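Local coordinates for protein alpha-glucosidase ([Eubacterium] rectale, PDB 6PNR) that probably hydrolyses alpha-glycosidic sulfoquinovosides, releasing the sulfonated sugar sulfoquinovose, as a family GH31 retaining glycosidase, at residues F45-Y50 with Q201-P206; I29-G34 with D97-F102; L395-I400 with S407-H412; W103-A108 with D195-L200. All coordinates share one frame; numbering follows the deposited sequence.

Contact 1 (F45-Y50 with Q201-P206)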
# COMPACT_ATOMS: atom_id res chain seq x y z
N PHE A 45 -13.06 -1.92 -2.71
CA PHE A 45 -12.96 -0.50 -3.08
C PHE A 45 -11.58 0.02 -2.71
O PHE A 45 -11.27 0.17 -1.53
CB PHE A 45 -14.04 0.35 -2.40
CG PHE A 45 -15.46 0.08 -2.88
CD1 PHE A 45 -16.20 -0.97 -2.35
CD2 PHE A 45 -16.05 0.88 -3.84
CE1 PHE A 45 -17.48 -1.23 -2.79
CE2 PHE A 45 -17.34 0.64 -4.28
CZ PHE A 45 -18.06 -0.42 -3.76
N LYS A 46 -10.76 0.32 -3.72
CA LYS A 46 -9.52 1.05 -3.52
C LYS A 46 -9.83 2.53 -3.66
O LYS A 46 -10.17 3.00 -4.75
CB LYS A 46 -8.46 0.61 -4.52
CG LYS A 46 -7.13 1.35 -4.40
CD LYS A 46 -6.15 0.91 -5.50
CE LYS A 46 -5.02 1.93 -5.67
NZ LYS A 46 -4.53 2.42 -4.34
N ILE A 47 -9.75 3.26 -2.55
CA ILE A 47 -10.15 4.66 -2.48
C ILE A 47 -8.92 5.51 -2.17
O ILE A 47 -8.21 5.26 -1.19
CB ILE A 47 -11.25 4.88 -1.43
CG1 ILE A 47 -12.55 4.21 -1.90
CG2 ILE A 47 -11.46 6.38 -1.18
CD1 ILE A 47 -13.67 4.30 -0.90
N THR A 48 -8.66 6.50 -3.02
CA THR A 48 -7.65 7.51 -2.75
C THR A 48 -8.29 8.88 -2.93
O THR A 48 -9.34 9.02 -3.55
CB THR A 48 -6.44 7.38 -3.69
OG1 THR A 48 -6.89 7.46 -5.04
CG2 THR A 48 -5.74 6.05 -3.47
N ASP A 49 -7.63 9.90 -2.38
CA ASP A 49 -8.12 11.27 -2.43
C ASP A 49 -6.98 12.19 -2.85
O ASP A 49 -5.83 11.97 -2.47
CB ASP A 49 -8.68 11.69 -1.05
CG ASP A 49 -9.56 12.94 -1.11
OD1 ASP A 49 -10.11 13.26 -2.20
OD2 ASP A 49 -9.70 13.61 -0.05
N TYR A 50 -7.31 13.22 -3.62
CA TYR A 50 -6.37 14.27 -3.99
C TYR A 50 -6.87 15.57 -3.36
O TYR A 50 -7.83 16.17 -3.86
CB TYR A 50 -6.25 14.39 -5.49
CG TYR A 50 -5.38 15.53 -5.95
CD1 TYR A 50 -4.19 15.83 -5.30
CD2 TYR A 50 -5.74 16.30 -7.05
CE1 TYR A 50 -3.38 16.88 -5.73
CE2 TYR A 50 -4.94 17.35 -7.49
CZ TYR A 50 -3.76 17.64 -6.83
OH TYR A 50 -2.98 18.69 -7.29
N GLN A 201 -12.43 13.01 9.75
CA GLN A 201 -12.51 13.51 8.38
C GLN A 201 -13.81 13.03 7.74
O GLN A 201 -14.12 11.84 7.77
CB GLN A 201 -11.32 13.03 7.55
CG GLN A 201 -11.39 13.48 6.09
CD GLN A 201 -10.27 12.91 5.22
OE1 GLN A 201 -10.27 13.10 4.00
NE2 GLN A 201 -9.31 12.24 5.83
N ILE A 202 -14.57 13.97 7.16
CA ILE A 202 -15.85 13.68 6.52
C ILE A 202 -15.83 14.25 5.11
O ILE A 202 -15.36 15.37 4.89
CB ILE A 202 -17.04 14.29 7.31
CG1 ILE A 202 -16.84 14.17 8.82
CG2 ILE A 202 -18.34 13.63 6.89
CD1 ILE A 202 -16.90 12.76 9.36
N TRP A 203 -16.34 13.48 4.13
CA TRP A 203 -16.31 13.96 2.74
C TRP A 203 -17.58 14.72 2.37
O TRP A 203 -18.09 14.62 1.24
CB TRP A 203 -16.05 12.81 1.78
CG TRP A 203 -14.61 12.36 1.81
CD1 TRP A 203 -13.65 12.75 2.70
CD2 TRP A 203 -13.97 11.44 0.91
NE1 TRP A 203 -12.46 12.12 2.42
CE2 TRP A 203 -12.63 11.32 1.32
CE3 TRP A 203 -14.41 10.70 -0.19
CZ2 TRP A 203 -11.72 10.49 0.67
CZ3 TRP A 203 -13.50 9.86 -0.83
CH2 TRP A 203 -12.17 9.77 -0.40
N GLU A 204 -18.08 15.49 3.33
CA GLU A 204 -19.14 16.49 3.18
C GLU A 204 -19.14 17.30 4.46
O GLU A 204 -18.54 16.90 5.46
CB GLU A 204 -20.51 15.85 2.95
CG GLU A 204 -21.16 15.35 4.24
CD GLU A 204 -22.57 14.84 4.02
OE1 GLU A 204 -23.13 15.10 2.93
OE2 GLU A 204 -23.11 14.16 4.92
N VAL A 205 -19.81 18.44 4.43
CA VAL A 205 -20.11 19.13 5.69
C VAL A 205 -21.24 18.36 6.36
O VAL A 205 -22.35 18.31 5.83
CB VAL A 205 -20.48 20.60 5.46
CG1 VAL A 205 -20.86 21.25 6.78
CG2 VAL A 205 -19.33 21.35 4.77
N PRO A 206 -21.01 17.73 7.51
CA PRO A 206 -22.05 16.90 8.12
C PRO A 206 -23.16 17.75 8.71
O PRO A 206 -22.93 18.85 9.21
CB PRO A 206 -21.30 16.15 9.22
CG PRO A 206 -20.23 17.11 9.64
CD PRO A 206 -19.81 17.84 8.37
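The benzo end of the Trp203 indole lies against Ile47 and Asp49 of strand 44-56, in a small interface of van der Waals contacts. Ile47 CG2 lies 3.6 Å from Trp203 CH2, and Asp49 CB lies 3.7 Å from Trp203 CZ2. Both approach the ring obliquely, and each side chain runs past the indole in the opposite direction. The CG2 branch of Ile47 stands anti to its backbone N, which turns this methyl and not CG1 to the ring. The backbones stay well apart, with 10.1 Å between the CA atoms of Asp49 and Trp203. In the six-stranded antiparallel sheet of the N-terminal region, strands 29-41 and 101-107 lie between 44-56 and 197-202, and the indole bridges that gap just beyond the end of strand 197-202.

One hydrogen bond, from Trp203 NE1 to Gln201 OE1 (2.9 Å), helps to set the turn of the indole; the acceptor sits in the indole plane, while the donor stands 50° out of the amide carbonyl plane. Separately, the Asp49 carboxylate, its plane 40° from the indole, forms a salt bridge with Arg101, whose guanidinium also makes a cation-pi contact with Trp203. An alanine in place of Trp203 would probably leave Ile47 CG2 facing a gap and Gln201 OE1 without its indole donor.

Contact 2 (I29-G34 with D97-F102)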
# COMPACT_ATOMS: atom_id res chain seq x y z
N ILE A 29 -11.98 23.00 13.60
CA ILE A 29 -12.50 22.61 12.29
C ILE A 29 -11.53 23.06 11.21
O ILE A 29 -11.10 24.22 11.18
CB ILE A 29 -13.90 23.21 12.03
CG1 ILE A 29 -14.89 22.81 13.13
CG2 ILE A 29 -14.41 22.80 10.67
CD1 ILE A 29 -16.23 23.53 13.03
N TYR A 30 -11.18 22.14 10.31
CA TYR A 30 -10.59 22.47 9.03
C TYR A 30 -11.57 22.09 7.93
O TYR A 30 -12.33 21.13 8.05
CB TYR A 30 -9.26 21.72 8.78
CG TYR A 30 -8.19 21.89 9.85
CD1 TYR A 30 -8.36 21.36 11.12
CD2 TYR A 30 -6.99 22.55 9.56
CE1 TYR A 30 -7.37 21.50 12.09
CE2 TYR A 30 -6.00 22.69 10.52
CZ TYR A 30 -6.20 22.17 11.78
OH TYR A 30 -5.23 22.31 12.73
N VAL A 31 -11.53 22.84 6.83
CA VAL A 31 -12.36 22.57 5.67
C VAL A 31 -11.45 22.56 4.45
O VAL A 31 -10.32 23.05 4.49
CB VAL A 31 -13.47 23.62 5.51
CG1 VAL A 31 -14.36 23.59 6.72
CG2 VAL A 31 -12.86 25.00 5.35
N GLY A 32 -11.95 21.99 3.37
CA GLY A 32 -11.15 21.99 2.17
C GLY A 32 -11.85 21.35 1.01
O GLY A 32 -13.07 21.15 1.01
N VAL A 33 -11.05 21.06 -0.01
CA VAL A 33 -11.51 20.56 -1.30
C VAL A 33 -10.67 19.34 -1.66
O VAL A 33 -9.44 19.40 -1.62
CB VAL A 33 -11.40 21.63 -2.39
CG1 VAL A 33 -11.94 21.11 -3.73
CG2 VAL A 33 -12.11 22.93 -1.95
N GLY A 34 -11.34 18.23 -1.98
CA GLY A 34 -10.67 17.05 -2.46
C GLY A 34 -11.35 16.50 -3.70
O GLY A 34 -12.47 16.88 -4.04
N ASP A 97 -20.18 26.68 -0.85
CA ASP A 97 -20.54 25.43 -1.53
C ASP A 97 -19.33 24.67 -2.05
O ASP A 97 -19.46 23.48 -2.38
CB ASP A 97 -21.50 25.72 -2.69
CG ASP A 97 -22.67 26.59 -2.27
OD1 ASP A 97 -23.15 26.45 -1.12
OD2 ASP A 97 -23.10 27.42 -3.11
N ARG A 98 -18.16 25.32 -2.16
CA ARG A 98 -16.97 24.67 -2.68
C ARG A 98 -16.44 23.58 -1.75
O ARG A 98 -15.72 22.69 -2.21
CB ARG A 98 -15.85 25.69 -2.89
CG ARG A 98 -16.08 26.67 -4.01
CD ARG A 98 -14.88 27.61 -4.13
NE ARG A 98 -13.66 26.92 -4.52
CZ ARG A 98 -12.65 26.64 -3.70
NH1 ARG A 98 -12.70 27.00 -2.43
NH2 ARG A 98 -11.58 26.00 -4.16
N ILE A 99 -16.74 23.67 -0.46
CA ILE A 99 -16.19 22.76 0.52
C ILE A 99 -16.78 21.37 0.31
O ILE A 99 -18.01 21.22 0.26
CB ILE A 99 -16.47 23.27 1.94
CG1 ILE A 99 -15.76 24.60 2.17
CG2 ILE A 99 -16.07 22.24 2.99
CD1 ILE A 99 -16.11 25.22 3.49
N ASN A 100 -15.92 20.36 0.17
CA ASN A 100 -16.37 18.98 0.22
C ASN A 100 -15.51 18.12 1.14
O ASN A 100 -15.63 16.89 1.11
CB ASN A 100 -16.44 18.36 -1.19
CG ASN A 100 -15.08 18.26 -1.88
OD1 ASN A 100 -14.04 18.57 -1.32
ND2 ASN A 100 -15.11 17.79 -3.11
N ARG A 101 -14.67 18.73 1.98
CA ARG A 101 -13.88 18.02 2.97
C ARG A 101 -13.97 18.76 4.29
O ARG A 101 -13.79 19.98 4.33
CB ARG A 101 -12.41 17.88 2.54
CG ARG A 101 -12.17 17.09 1.24
CD ARG A 101 -12.53 15.61 1.37
NE ARG A 101 -12.26 14.85 0.13
CZ ARG A 101 -13.18 14.53 -0.77
NH1 ARG A 101 -14.45 14.90 -0.58
NH2 ARG A 101 -12.85 13.84 -1.85
N PHE A 102 -14.20 18.00 5.36
CA PHE A 102 -14.51 18.54 6.68
C PHE A 102 -13.73 17.73 7.70
O PHE A 102 -13.90 16.52 7.80
CB PHE A 102 -16.03 18.46 6.92
CG PHE A 102 -16.50 19.07 8.21
CD1 PHE A 102 -16.86 20.41 8.26
CD2 PHE A 102 -16.62 18.31 9.36
CE1 PHE A 102 -17.32 20.97 9.44
CE2 PHE A 102 -17.08 18.85 10.54
CZ PHE A 102 -17.43 20.19 10.59
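A classic beta bulge joins strands 29-41 and 101-107 where the latter begins: Asn100 and Arg101 both face Gly32. Gly32 O accepts from Asn100 N at 3.1 Å and, weakly, from Arg101 N, while Gly32 N donates to Arg101 O at 2.9 Å. Val31 and Phe102 form the next antiparallel pair, a non-hydrogen-bonded one.

Asn100 adds a second pair of bonds beyond the bulge. Its CG lies between the backbone N and the carbonyl carbon (chi1 64°), and the amide meets both polar atoms of Gly34. Gly34 N reaches OD1 of Asn100 at 2.8 Å, in the carbonyl plane on a lone pair, and Asn100 ND2 donates to Gly34 O at 2.9 Å. An alanine in place of Asn100 would probably leave the N and O of Gly34 without these mates and the start of the strand less firmly tied.

Arg101 bends at chi2, and one face of its guanidinium lies over Gly34; NH1 holds Asn100 O, and NH2 forms salt bridges with Asp49 and Glu36. On the face shared by Val31 and Phe102, Ile99 CD1 packs 3.7 Å from Val31 CB, and Ile29 CG2 lies 3.7 Å from Phe102 CE1. Phe102 meets Phe92 of strand 87-94 edge-to-face, and strand 44-56 pairs with 29-41 along its other edge.

Contact 3 (L395-I400 with S407-H412)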
# COMPACT_ATOMS: atom_id res chain seq x y z
N LEU A 395 -22.67 -1.04 -3.63
CA LEU A 395 -23.19 0.03 -4.49
C LEU A 395 -22.02 0.76 -5.14
O LEU A 395 -21.16 1.31 -4.42
CB LEU A 395 -24.07 1.02 -3.73
CG LEU A 395 -24.76 2.08 -4.61
CD1 LEU A 395 -25.98 1.50 -5.29
CD2 LEU A 395 -25.13 3.32 -3.81
N PRO A 396 -21.94 0.81 -6.46
CA PRO A 396 -20.84 1.51 -7.12
C PRO A 396 -21.01 3.01 -7.01
O PRO A 396 -22.06 3.53 -6.61
CB PRO A 396 -20.90 1.02 -8.57
CG PRO A 396 -22.32 0.61 -8.76
CD PRO A 396 -22.86 0.18 -7.42
N THR A 397 -19.95 3.73 -7.37
CA THR A 397 -19.96 5.19 -7.32
C THR A 397 -19.68 5.83 -8.67
O THR A 397 -19.71 7.06 -8.77
CB THR A 397 -18.93 5.70 -6.32
OG1 THR A 397 -17.61 5.35 -6.78
CG2 THR A 397 -19.16 5.11 -4.94
N ASP A 398 -19.39 5.04 -9.70
CA ASP A 398 -18.78 5.62 -10.90
C ASP A 398 -19.82 6.23 -11.82
O ASP A 398 -19.66 7.36 -12.29
CB ASP A 398 -17.94 4.55 -11.63
CG ASP A 398 -18.72 3.27 -11.94
OD1 ASP A 398 -19.93 3.19 -11.63
OD2 ASP A 398 -18.12 2.33 -12.50
N ASP A 399 -20.91 5.51 -12.08
CA ASP A 399 -21.81 5.88 -13.16
C ASP A 399 -23.19 5.32 -12.84
O ASP A 399 -23.74 4.46 -13.54
CB ASP A 399 -21.27 5.37 -14.50
CG ASP A 399 -22.12 5.80 -15.67
OD1 ASP A 399 -23.09 6.55 -15.46
OD2 ASP A 399 -21.80 5.39 -16.81
N ILE A 400 -23.80 5.82 -11.77
CA ILE A 400 -25.05 5.26 -11.28
C ILE A 400 -25.94 6.38 -10.78
O ILE A 400 -25.47 7.41 -10.28
CB ILE A 400 -24.78 4.19 -10.20
CG1 ILE A 400 -26.04 3.37 -9.91
CG2 ILE A 400 -24.21 4.83 -8.95
CD1 ILE A 400 -25.75 2.06 -9.19
N SER A 407 -25.98 11.64 -4.40
CA SER A 407 -24.81 11.01 -5.00
C SER A 407 -24.61 9.60 -4.43
O SER A 407 -24.86 9.37 -3.24
CB SER A 407 -23.56 11.85 -4.74
OG SER A 407 -22.40 11.09 -5.00
N PRO A 408 -24.16 8.65 -5.25
CA PRO A 408 -23.76 7.35 -4.70
C PRO A 408 -22.61 7.45 -3.71
O PRO A 408 -22.41 6.51 -2.92
CB PRO A 408 -23.38 6.54 -5.94
CG PRO A 408 -22.99 7.60 -6.95
CD PRO A 408 -23.96 8.70 -6.71
N MET A 409 -21.86 8.56 -3.70
CA MET A 409 -20.87 8.77 -2.65
C MET A 409 -21.53 8.95 -1.28
O MET A 409 -20.86 8.79 -0.25
CB MET A 409 -20.00 9.99 -2.98
CG MET A 409 -19.07 9.79 -4.18
SD MET A 409 -17.87 8.48 -3.92
CE MET A 409 -16.97 9.09 -2.50
N ILE A 410 -22.82 9.25 -1.25
CA ILE A 410 -23.57 9.37 -0.01
C ILE A 410 -24.43 8.14 0.23
O ILE A 410 -24.57 7.69 1.37
CB ILE A 410 -24.45 10.65 -0.05
CG1 ILE A 410 -23.59 11.90 -0.24
CG2 ILE A 410 -25.35 10.73 1.19
CD1 ILE A 410 -22.61 12.17 0.88
N GLU A 411 -25.02 7.57 -0.83
CA GLU A 411 -25.92 6.43 -0.65
C GLU A 411 -25.19 5.11 -0.45
O GLU A 411 -25.81 4.16 0.03
CB GLU A 411 -26.87 6.31 -1.85
CG GLU A 411 -27.77 7.52 -2.04
CD GLU A 411 -28.93 7.54 -1.07
OE1 GLU A 411 -28.86 6.87 -0.03
OE2 GLU A 411 -29.93 8.24 -1.37
N HIS A 412 -23.90 5.03 -0.81
CA HIS A 412 -23.16 3.78 -0.66
C HIS A 412 -23.22 3.27 0.78
O HIS A 412 -23.60 2.11 1.02
CB HIS A 412 -21.71 3.95 -1.10
CG HIS A 412 -20.86 2.75 -0.80
ND1 HIS A 412 -20.75 1.69 -1.68
CD2 HIS A 412 -20.14 2.41 0.29
CE1 HIS A 412 -19.97 0.77 -1.15
NE2 HIS A 412 -19.59 1.18 0.05
O HOH W 1 -23.48 -0.29 -0.69
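Pro408 overlaps Ile400 with one side of its ring: Ile400 CG2 is 3.6 Å from both CB and CG of Pro408, the two side chains sliding past each other in opposite directions. Pro408 CB also lies 3.4 Å from Pro396 O, a buried carbonyl oxygen for which the model offers no hydrogen-bond partner. Next to the proline, Met409 bends at chi2 and chi3, and its SD comes 3.7 Å from Thr397 CG2, the two chains crossing obliquely.

Both segments belong to the TIM-barrel domain, where the loop after strand 386-389 folds back on the first turn of helix 408-429. Ser407 is the N-cap of that helix, its OG accepting from Met409 N at 2.9 Å.

One turn further on, His412 ND1 donates to Leu395 O at 2.8 Å. This bond is well directed: the oxygen lies 13° out of the imidazole plane, and the donor lies in the carbonyl plane on a lone pair. With NE2 bonded to Thr135 O, both ring nitrogens are engaged and the ring's rotation is fixed. In Leu395, CG is anti to the backbone N and chi2 (80°) then sets CD2 3.7 Å from His412 CA. A water, 3.1 Å from Leu395 N and bonded also to His412 O, stands above one face of the imidazole, offset toward the rim.

Contact 4 (W103-A108 with D195-L200)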
# COMPACT_ATOMS: atom_id res chain seq x y z
N TRP A 103 -12.84 18.39 8.44
CA TRP A 103 -12.07 17.74 9.50
C TRP A 103 -12.47 18.34 10.84
O TRP A 103 -12.31 19.55 11.06
CB TRP A 103 -10.57 17.90 9.27
CG TRP A 103 -9.97 17.17 8.10
CD1 TRP A 103 -9.39 15.93 8.10
CD2 TRP A 103 -9.83 17.67 6.77
NE1 TRP A 103 -8.92 15.62 6.85
CE2 TRP A 103 -9.16 16.68 6.02
CE3 TRP A 103 -10.19 18.87 6.13
CZ2 TRP A 103 -8.87 16.84 4.66
CZ3 TRP A 103 -9.89 19.03 4.80
CH2 TRP A 103 -9.23 18.02 4.08
N PHE A 104 -12.98 17.51 11.74
CA PHE A 104 -13.44 17.92 13.06
C PHE A 104 -12.50 17.32 14.10
O PHE A 104 -12.27 16.10 14.10
CB PHE A 104 -14.88 17.46 13.30
CG PHE A 104 -15.47 17.96 14.60
CD1 PHE A 104 -16.06 19.21 14.67
CD2 PHE A 104 -15.42 17.18 15.74
CE1 PHE A 104 -16.59 19.68 15.86
CE2 PHE A 104 -15.95 17.64 16.94
CZ PHE A 104 -16.54 18.89 17.00
N ARG A 105 -11.97 18.16 14.98
CA ARG A 105 -11.04 17.68 15.99
C ARG A 105 -11.69 17.57 17.36
O ARG A 105 -12.50 18.42 17.75
CB ARG A 105 -9.82 18.59 16.07
CG ARG A 105 -8.93 18.41 14.85
CD ARG A 105 -7.56 18.90 15.15
NE ARG A 105 -6.62 18.59 14.08
CZ ARG A 105 -5.37 19.02 14.09
NH1 ARG A 105 -4.95 19.76 15.10
NH2 ARG A 105 -4.56 18.71 13.10
N VAL A 106 -11.34 16.52 18.07
CA VAL A 106 -11.79 16.28 19.43
C VAL A 106 -10.57 16.26 20.33
O VAL A 106 -9.60 15.55 20.05
CB VAL A 106 -12.56 14.95 19.55
CG1 VAL A 106 -12.94 14.70 20.98
CG2 VAL A 106 -13.77 14.94 18.65
N ALA A 107 -10.62 17.03 21.42
CA ALA A 107 -9.51 17.07 22.36
C ALA A 107 -9.31 15.71 23.02
O ALA A 107 -10.26 15.04 23.40
CB ALA A 107 -9.77 18.14 23.43
N ALA A 108 -8.05 15.32 23.18
CA ALA A 108 -7.74 14.01 23.74
C ALA A 108 -6.44 14.09 24.52
O ALA A 108 -5.70 15.07 24.44
CB ALA A 108 -7.65 12.96 22.63
N ASP A 195 -1.74 12.03 19.82
CA ASP A 195 -1.92 11.97 21.27
C ASP A 195 -2.91 13.01 21.78
O ASP A 195 -3.64 12.76 22.74
CB ASP A 195 -0.59 12.19 22.00
CG ASP A 195 0.32 10.97 21.98
OD1 ASP A 195 -0.17 9.83 21.84
OD2 ASP A 195 1.54 11.17 22.14
N SER A 196 -2.91 14.20 21.20
CA SER A 196 -3.66 15.29 21.82
C SER A 196 -5.02 15.54 21.17
O SER A 196 -5.73 16.46 21.60
CB SER A 196 -2.83 16.59 21.82
OG SER A 196 -2.59 17.06 20.51
N PHE A 197 -5.40 14.75 20.17
CA PHE A 197 -6.68 14.97 19.52
C PHE A 197 -7.04 13.76 18.66
O PHE A 197 -6.16 13.08 18.11
CB PHE A 197 -6.68 16.24 18.65
CG PHE A 197 -5.65 16.25 17.54
CD1 PHE A 197 -5.96 15.74 16.28
CD2 PHE A 197 -4.40 16.81 17.74
CE1 PHE A 197 -5.02 15.75 15.26
CE2 PHE A 197 -3.45 16.83 16.72
CZ PHE A 197 -3.76 16.30 15.47
N HIS A 198 -8.33 13.48 18.58
CA HIS A 198 -8.90 12.68 17.50
C HIS A 198 -9.29 13.63 16.38
O HIS A 198 -9.64 14.79 16.62
CB HIS A 198 -10.14 11.91 17.96
CG HIS A 198 -10.05 11.37 19.36
ND1 HIS A 198 -8.97 10.65 19.81
CD2 HIS A 198 -10.92 11.44 20.40
CE1 HIS A 198 -9.17 10.30 21.07
NE2 HIS A 198 -10.35 10.77 21.45
N GLU A 199 -9.21 13.15 15.14
CA GLU A 199 -9.62 13.97 14.01
C GLU A 199 -10.56 13.16 13.13
O GLU A 199 -10.19 12.07 12.66
CB GLU A 199 -8.42 14.48 13.20
CG GLU A 199 -8.83 15.33 12.00
CD GLU A 199 -7.66 16.10 11.38
OE1 GLU A 199 -6.96 15.53 10.52
OE2 GLU A 199 -7.44 17.28 11.77
N LEU A 200 -11.75 13.70 12.89
CA LEU A 200 -12.80 13.01 12.15
C LEU A 200 -12.92 13.68 10.79
O LEU A 200 -13.43 14.80 10.68
CB LEU A 200 -14.12 13.07 12.92
CG LEU A 200 -14.02 12.83 14.43
CD1 LEU A 200 -15.40 12.95 15.07
CD2 LEU A 200 -13.37 11.48 14.79
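Arg105 crosses to strand 197-202 along its full length. Its CB sits near the backbone O of His198, and CG approaches Glu199 OE2 at 3.6 Å. The chain is extended from CG to NE, and CD meets the face of the Phe197 ring in a CH-pi contact. NE donates to Glu199 OE2 at 2.8 Å in a nearly straight bond (171°), part of a salt bridge; the oxygen lies in the guanidinium plane but is met from above the carboxylate plane. CZ lies over the phenyl face, 3.4 Å from Phe197 CZ, with guanidinium and ring planes only 12° apart: a stacked cation-pi pair. NH2 bonds to Tyr50 OH of the second subunit.

Glu199, extended with CG anti to its backbone N, brings OE1 to 3.5 Å from Trp103 CD1. Its OE2 also meets Arg54, and this second positive charge would probably help to keep the carboxylate ionised. OE1 bonds to Tyr50 OH of the second subunit.

On the other face, Ala108 CB lies 3.4 Å from His198 CE1, over the ring, and Val106 CG1 packs 3.9 Å from His198 CD2. Reciprocal N-H to O bonds join Phe104 with Leu200 and Val106 with His198. These alternate with the non-hydrogen-bonded pair Arg105-Glu199, the ladder of an antiparallel sheet, here with one face also serving the dimer interface.

Contacts 1, 2 and 4 share one antiparallel sheet. Contact 2 joins strand 29-41 to 101-107, contact 4 joins 101-107 to 197-202, and contact 1 spans from just beyond the C-terminal end of 197-202 to the outermost strand, 44-56. Contacts 1 and 2 have centres 10 Å apart and meet where Ile202 N lies 2.7 Å from Phe102 O, a probable hydrogen bond; contact 4 lies about 17 Å from the centre of each. Tyr30 O and Trp103 N, 2.8 Å apart, continue the ladder from contact 2 into contact 4. Contact 3, 13 Å from contact 1 between centres, brings the TIM-barrel domain against this sheet: Phe45 CZ lies 3.5 Å from His412 CE1. None of the inhibitor-pocket residues belongs to these contacts, although Asp390 and Phe391 shortly precede Leu395 in sequence.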